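Glucosamine kinase (Streptacidiphilus jiangxiensis, PDB 6HWJ) catalyses the magnesium- and ATP-dependent phosphorylation of D-glucosamine to D-glucosamine 6-phosphate and, to a lesser extent, also phosphorylates glucose. Local coordinates at residues Q150-E162 and L225-G237. Residues are numbered along the deposited sequence; the frame is centred on the assembly and turned at random.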
loop_
_atom_site.group_PDB
_atom_site.type_symbol
_atom_site.label_atom_id
_atom_site.label_comp_id
_atom_site.label_asym_id
_atom_site.label_seq_id
_atom_site.Cartn_x
_atom_site.Cartn_y
_atom_site.Cartn_z
ATOM N N GLN A 150 -11.512 0.092 3.385
ATOM C CA GLN A 150 -12.364 0.840 2.461
ATOM C C GLN A 150 -11.920 0.632 1.018
ATOM O O GLN A 150 -12.750 0.572 0.112
ATOM C CB GLN A 150 -12.357 2.324 2.813
ATOM C CG GLN A 150 -13.107 2.658 4.094
ATOM C CD GLN A 150 -12.431 2.109 5.337
ATOM O OE1 GLN A 150 -11.214 2.209 5.492
ATOM N NE2 GLN A 150 -13.223 1.516 6.232
ATOM N N ARG A 151 -10.610 0.536 0.786
ATOM C CA ARG A 151 -10.115 0.295 -0.566
ATOM C C ARG A 151 -10.524 -1.087 -1.066
ATOM O O ARG A 151 -11.067 -1.223 -2.170
ATOM C CB ARG A 151 -8.591 0.438 -0.601
ATOM C CG ARG A 151 -8.091 1.823 -0.181
ATOM C CD ARG A 151 -8.423 2.911 -1.166
ATOM N NE ARG A 151 -8.030 4.220 -0.637
ATOM C CZ ARG A 151 -8.724 4.912 0.268
ATOM N NH1 ARG A 151 -9.863 4.454 0.741
ATOM N NH2 ARG A 151 -8.275 6.068 0.698
ATOM N N ILE A 152 -10.270 -2.128 -0.263
ATOM C CA ILE A 152 -10.566 -3.487 -0.697
ATOM C C ILE A 152 -12.057 -3.664 -0.938
ATOM O O ILE A 152 -12.477 -4.236 -1.951
ATOM C CB ILE A 152 -10.025 -4.505 0.333
ATOM C CG1 ILE A 152 -8.491 -4.476 0.329
ATOM C CG2 ILE A 152 -10.521 -5.909 -0.014
ATOM C CD1 ILE A 152 -7.833 -5.212 1.483
ATOM N N ALA A 153 -12.887 -3.176 -0.003
ATOM C CA ALA A 153 -14.334 -3.289 -0.179
ATOM C C ALA A 153 -14.813 -2.545 -1.422
ATOM O O ALA A 153 -15.632 -3.065 -2.196
ATOM C CB ALA A 153 -15.055 -2.770 1.070
ATOM N N ALA A 154 -14.312 -1.331 -1.648
ATOM C CA ALA A 154 -14.723 -0.588 -2.831
ATOM C C ALA A 154 -14.352 -1.337 -4.104
ATOM O O ALA A 154 -15.136 -1.388 -5.063
ATOM C CB ALA A 154 -14.084 0.812 -2.826
ATOM N N LEU A 155 -13.154 -1.913 -4.141
ATOM C CA LEU A 155 -12.724 -2.662 -5.316
ATOM C C LEU A 155 -13.614 -3.887 -5.549
ATOM O O LEU A 155 -14.096 -4.118 -6.665
ATOM C CB LEU A 155 -11.254 -3.079 -5.140
ATOM C CG LEU A 155 -10.282 -1.891 -5.151
ATOM C CD1 LEU A 155 -8.903 -2.298 -4.649
ATOM C CD2 LEU A 155 -10.193 -1.327 -6.554
ATOM N N ALA A 156 -13.840 -4.683 -4.507
ATOM C CA ALA A 156 -14.708 -5.853 -4.639
ATOM C C ALA A 156 -16.101 -5.456 -5.114
ATOM O O ALA A 156 -16.639 -6.055 -6.048
ATOM C CB ALA A 156 -14.785 -6.595 -3.299
ATOM N N ARG A 157 -16.697 -4.433 -4.487
ATOM C CA ARG A 157 -18.016 -3.967 -4.899
ATOM C C ARG A 157 -18.030 -3.482 -6.338
ATOM O O ARG A 157 -19.074 -3.550 -7.015
ATOM C CB ARG A 157 -18.494 -2.834 -3.977
ATOM N N GLY A 158 -16.909 -2.959 -6.817
ATOM C CA GLY A 158 -16.829 -2.470 -8.167
ATOM C C GLY A 158 -16.480 -3.508 -9.210
ATOM O O GLY A 158 -16.269 -3.141 -10.369
ATOM N N GLY A 159 -16.402 -4.784 -8.838
ATOM C CA GLY A 159 -16.066 -5.828 -9.779
ATOM C C GLY A 159 -14.598 -5.963 -10.103
ATOM O O GLY A 159 -14.248 -6.765 -10.968
ATOM N N PHE A 160 -13.729 -5.188 -9.460
ATOM C CA PHE A 160 -12.289 -5.333 -9.654
ATOM C C PHE A 160 -11.804 -6.660 -9.073
ATOM O O PHE A 160 -12.060 -6.966 -7.905
ATOM C CB PHE A 160 -11.590 -4.148 -8.995
ATOM C CG PHE A 160 -10.108 -4.128 -9.167
ATOM C CD1 PHE A 160 -9.533 -3.567 -10.299
ATOM C CD2 PHE A 160 -9.279 -4.638 -8.180
ATOM C CE1 PHE A 160 -8.150 -3.525 -10.437
ATOM C CE2 PHE A 160 -7.910 -4.623 -8.325
ATOM C CZ PHE A 160 -7.347 -4.047 -9.462
ATOM N N THR A 161 -11.100 -7.449 -9.889
ATOM C CA THR A 161 -10.631 -8.773 -9.459
ATOM C C THR A 161 -9.121 -8.945 -9.533
ATOM O O THR A 161 -8.623 -10.023 -9.195
ATOM C CB THR A 161 -11.284 -9.889 -10.293
ATOM O OG1 THR A 161 -10.895 -9.771 -11.677
ATOM C CG2 THR A 161 -12.799 -9.808 -10.187
ATOM N N GLU A 162 -8.368 -7.927 -9.968
ATOM C CA GLU A 162 -6.915 -8.078 -10.088
ATOM C C GLU A 162 -6.246 -7.742 -8.755
ATOM O O GLU A 162 -5.469 -6.810 -8.616
ATOM C CB GLU A 162 -6.389 -7.220 -11.227
ATOM C CG GLU A 162 -6.689 -7.836 -12.587
ATOM C CD GLU A 162 -6.300 -6.933 -13.721
ATOM O OE1 GLU A 162 -5.181 -7.091 -14.245
ATOM O OE2 GLU A 162 -7.120 -6.058 -14.067
ATOM N N LEU A 225 -4.939 -2.354 -15.494
ATOM C CA LEU A 225 -5.251 -2.671 -14.100
ATOM C C LEU A 225 -5.465 -1.401 -13.283
ATOM O O LEU A 225 -6.441 -1.295 -12.526
ATOM C CB LEU A 225 -4.121 -3.526 -13.489
ATOM C CG LEU A 225 -4.225 -3.921 -12.012
ATOM C CD1 LEU A 225 -3.357 -5.142 -11.722
ATOM C CD2 LEU A 225 -3.773 -2.774 -11.077
ATOM N N THR A 226 -4.566 -0.431 -13.431
ATOM C CA THR A 226 -4.660 0.832 -12.714
ATOM C C THR A 226 -5.954 1.569 -13.050
ATOM O O THR A 226 -6.581 2.157 -12.162
ATOM C CB THR A 226 -3.453 1.712 -13.054
ATOM O OG1 THR A 226 -2.238 0.971 -12.865
ATOM C CG2 THR A 226 -3.436 2.969 -12.177
ATOM N N ALA A 227 -6.373 1.527 -14.319
ATOM C CA ALA A 227 -7.613 2.187 -14.724
ATOM C C ALA A 227 -8.838 1.485 -14.153
ATOM O O ALA A 227 -9.784 2.144 -13.685
ATOM C CB ALA A 227 -7.707 2.261 -16.252
ATOM N N ARG A 228 -8.845 0.152 -14.175
ATOM C CA ARG A 228 -9.929 -0.599 -13.550
ATOM C C ARG A 228 -9.983 -0.318 -12.049
ATOM O O ARG A 228 -11.071 -0.181 -11.467
ATOM C CB ARG A 228 -9.746 -2.097 -13.802
ATOM C CG ARG A 228 -9.907 -2.518 -15.262
ATOM C CD ARG A 228 -9.475 -3.976 -15.457
ATOM N NE ARG A 228 -9.777 -4.430 -16.819
ATOM C CZ ARG A 228 -9.375 -5.593 -17.328
ATOM N NH1 ARG A 228 -8.627 -6.424 -16.607
ATOM N NH2 ARG A 228 -9.709 -5.920 -18.567
ATOM N N MET A 229 -8.819 -0.285 -11.406
ATOM C CA MET A 229 -8.734 0.029 -9.980
ATOM C C MET A 229 -9.313 1.415 -9.696
ATOM O O MET A 229 -10.190 1.568 -8.830
ATOM C CB MET A 229 -7.269 -0.063 -9.533
ATOM C CG MET A 229 -7.032 0.161 -8.046
ATOM S SD MET A 229 -5.255 0.090 -7.642
ATOM C CE MET A 229 -4.714 1.689 -8.236
ATOM N N HIS A 230 -8.871 2.434 -10.450
ATOM C CA HIS A 230 -9.352 3.792 -10.192
ATOM C C HIS A 230 -10.846 3.931 -10.471
ATOM O O HIS A 230 -11.566 4.602 -9.725
ATOM C CB HIS A 230 -8.560 4.804 -11.021
ATOM C CG HIS A 230 -7.174 5.032 -10.527
ATOM N ND1 HIS A 230 -6.186 5.592 -11.310
ATOM C CD2 HIS A 230 -6.606 4.785 -9.325
ATOM C CE1 HIS A 230 -5.075 5.676 -10.606
ATOM N NE2 HIS A 230 -5.304 5.186 -9.401
ATOM N N ALA A 231 -11.335 3.311 -11.541
ATOM C CA ALA A 231 -12.754 3.400 -11.857
ATOM C C ALA A 231 -13.600 2.854 -10.718
ATOM O O ALA A 231 -14.654 3.409 -10.395
ATOM C CB ALA A 231 -13.059 2.656 -13.160
ATOM N N ALA A 232 -13.157 1.763 -10.096
ATOM C CA ALA A 232 -13.896 1.190 -8.985
ATOM C C ALA A 232 -13.798 2.069 -7.747
ATOM O O ALA A 232 -14.797 2.280 -7.053
ATOM C CB ALA A 232 -13.367 -0.221 -8.657
ATOM N N LEU A 233 -12.596 2.559 -7.431
ATOM C CA LEU A 233 -12.432 3.410 -6.260
ATOM C C LEU A 233 -13.211 4.706 -6.423
ATOM O O LEU A 233 -13.802 5.217 -5.461
ATOM C CB LEU A 233 -10.946 3.690 -6.026
ATOM C CG LEU A 233 -10.065 2.486 -5.728
ATOM C CD1 LEU A 233 -8.617 2.900 -5.665
ATOM C CD2 LEU A 233 -10.464 1.746 -4.440
ATOM N N ALA A 234 -13.245 5.247 -7.636
ATOM C CA ALA A 234 -13.910 6.523 -7.862
ATOM C C ALA A 234 -15.418 6.424 -7.673
ATOM O O ALA A 234 -16.079 7.459 -7.522
ATOM C CB ALA A 234 -13.603 7.049 -9.268
ATOM N N ALA A 235 -15.977 5.213 -7.667
ATOM C CA ALA A 235 -17.405 5.053 -7.423
ATOM C C ALA A 235 -17.811 5.499 -6.023
ATOM O O ALA A 235 -18.985 5.805 -5.796
ATOM C CB ALA A 235 -17.810 3.592 -7.635
ATOM N N ARG A 236 -16.872 5.551 -5.078
ATOM C CA ARG A 236 -17.155 6.094 -3.757
ATOM C C ARG A 236 -17.245 7.615 -3.766
ATOM O O ARG A 236 -17.601 8.212 -2.742
ATOM C CB ARG A 236 -16.088 5.656 -2.756
ATOM C CG ARG A 236 -16.158 4.171 -2.391
ATOM C CD ARG A 236 -15.463 3.868 -1.065
ATOM N NE ARG A 236 -16.111 4.528 0.066
ATOM C CZ ARG A 236 -15.679 5.653 0.639
ATOM N NH1 ARG A 236 -14.585 6.264 0.199
ATOM N NH2 ARG A 236 -16.349 6.168 1.659
ATOM N N GLY A 237 -16.930 8.251 -4.881
ATOM C CA GLY A 237 -17.058 9.684 -5.024
ATOM C C GLY A 237 -15.713 10.347 -5.232
ATOM O O GLY A 237 -14.664 9.705 -5.276
HETATM O O HOH W 1 -16.543 0.443 -5.879
#
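Arg228 and Glu162 form a salt bridge at one end of this contact, NH1 donating to OE2 over 3.0 Å. The carboxylate oxygen lies near the guanidinium plane, at its edge, whereas the N-H reaches OE2 from above the carboxylate plane, the two planes being 67° apart. The extended Arg228 chain meets Glu162 nearly at a right angle, and Leu225 CD1 packs against CB and OE1 of the same glutamate.

Next comes Phe160. With CG anti to the backbone N (chi1 -177°), the ring runs alongside Met229 and sets CE1 3.7 Å from Met229 CB, while Leu225 O lies at the ring edge and Arg228 CB, in the ring plane, touches Phe160 CD1. Leu155 follows, its CD2 reaching Met229 CG at 3.8 Å and its CG meeting Leu233 CD2 at 3.7 Å. Ala154 CB meets CG and CD of the poorly ordered Arg236, whose NH1 is salt-bridged to Asp296.

Ala154 and Ala232, small and directed toward the opposite segment, suit a helix crossing of 100° with axes 8.1 Å apart. Just beyond the helix, Gly158 CA passes 4.2 Å from Ala232 CB. Helix 148-157 ends in a Schellman motif with Gly159 as C-prime residue, and the chain then carries Phe160 and Glu162 along helix 212-234. This nearly perpendicular pair joins the region of the six-stranded antiparallel sheet to the helical part beside the magnesium site, the Met229 side chain about 8 Å from that of Gln305, consistent with a two-lobed kinase-like fold.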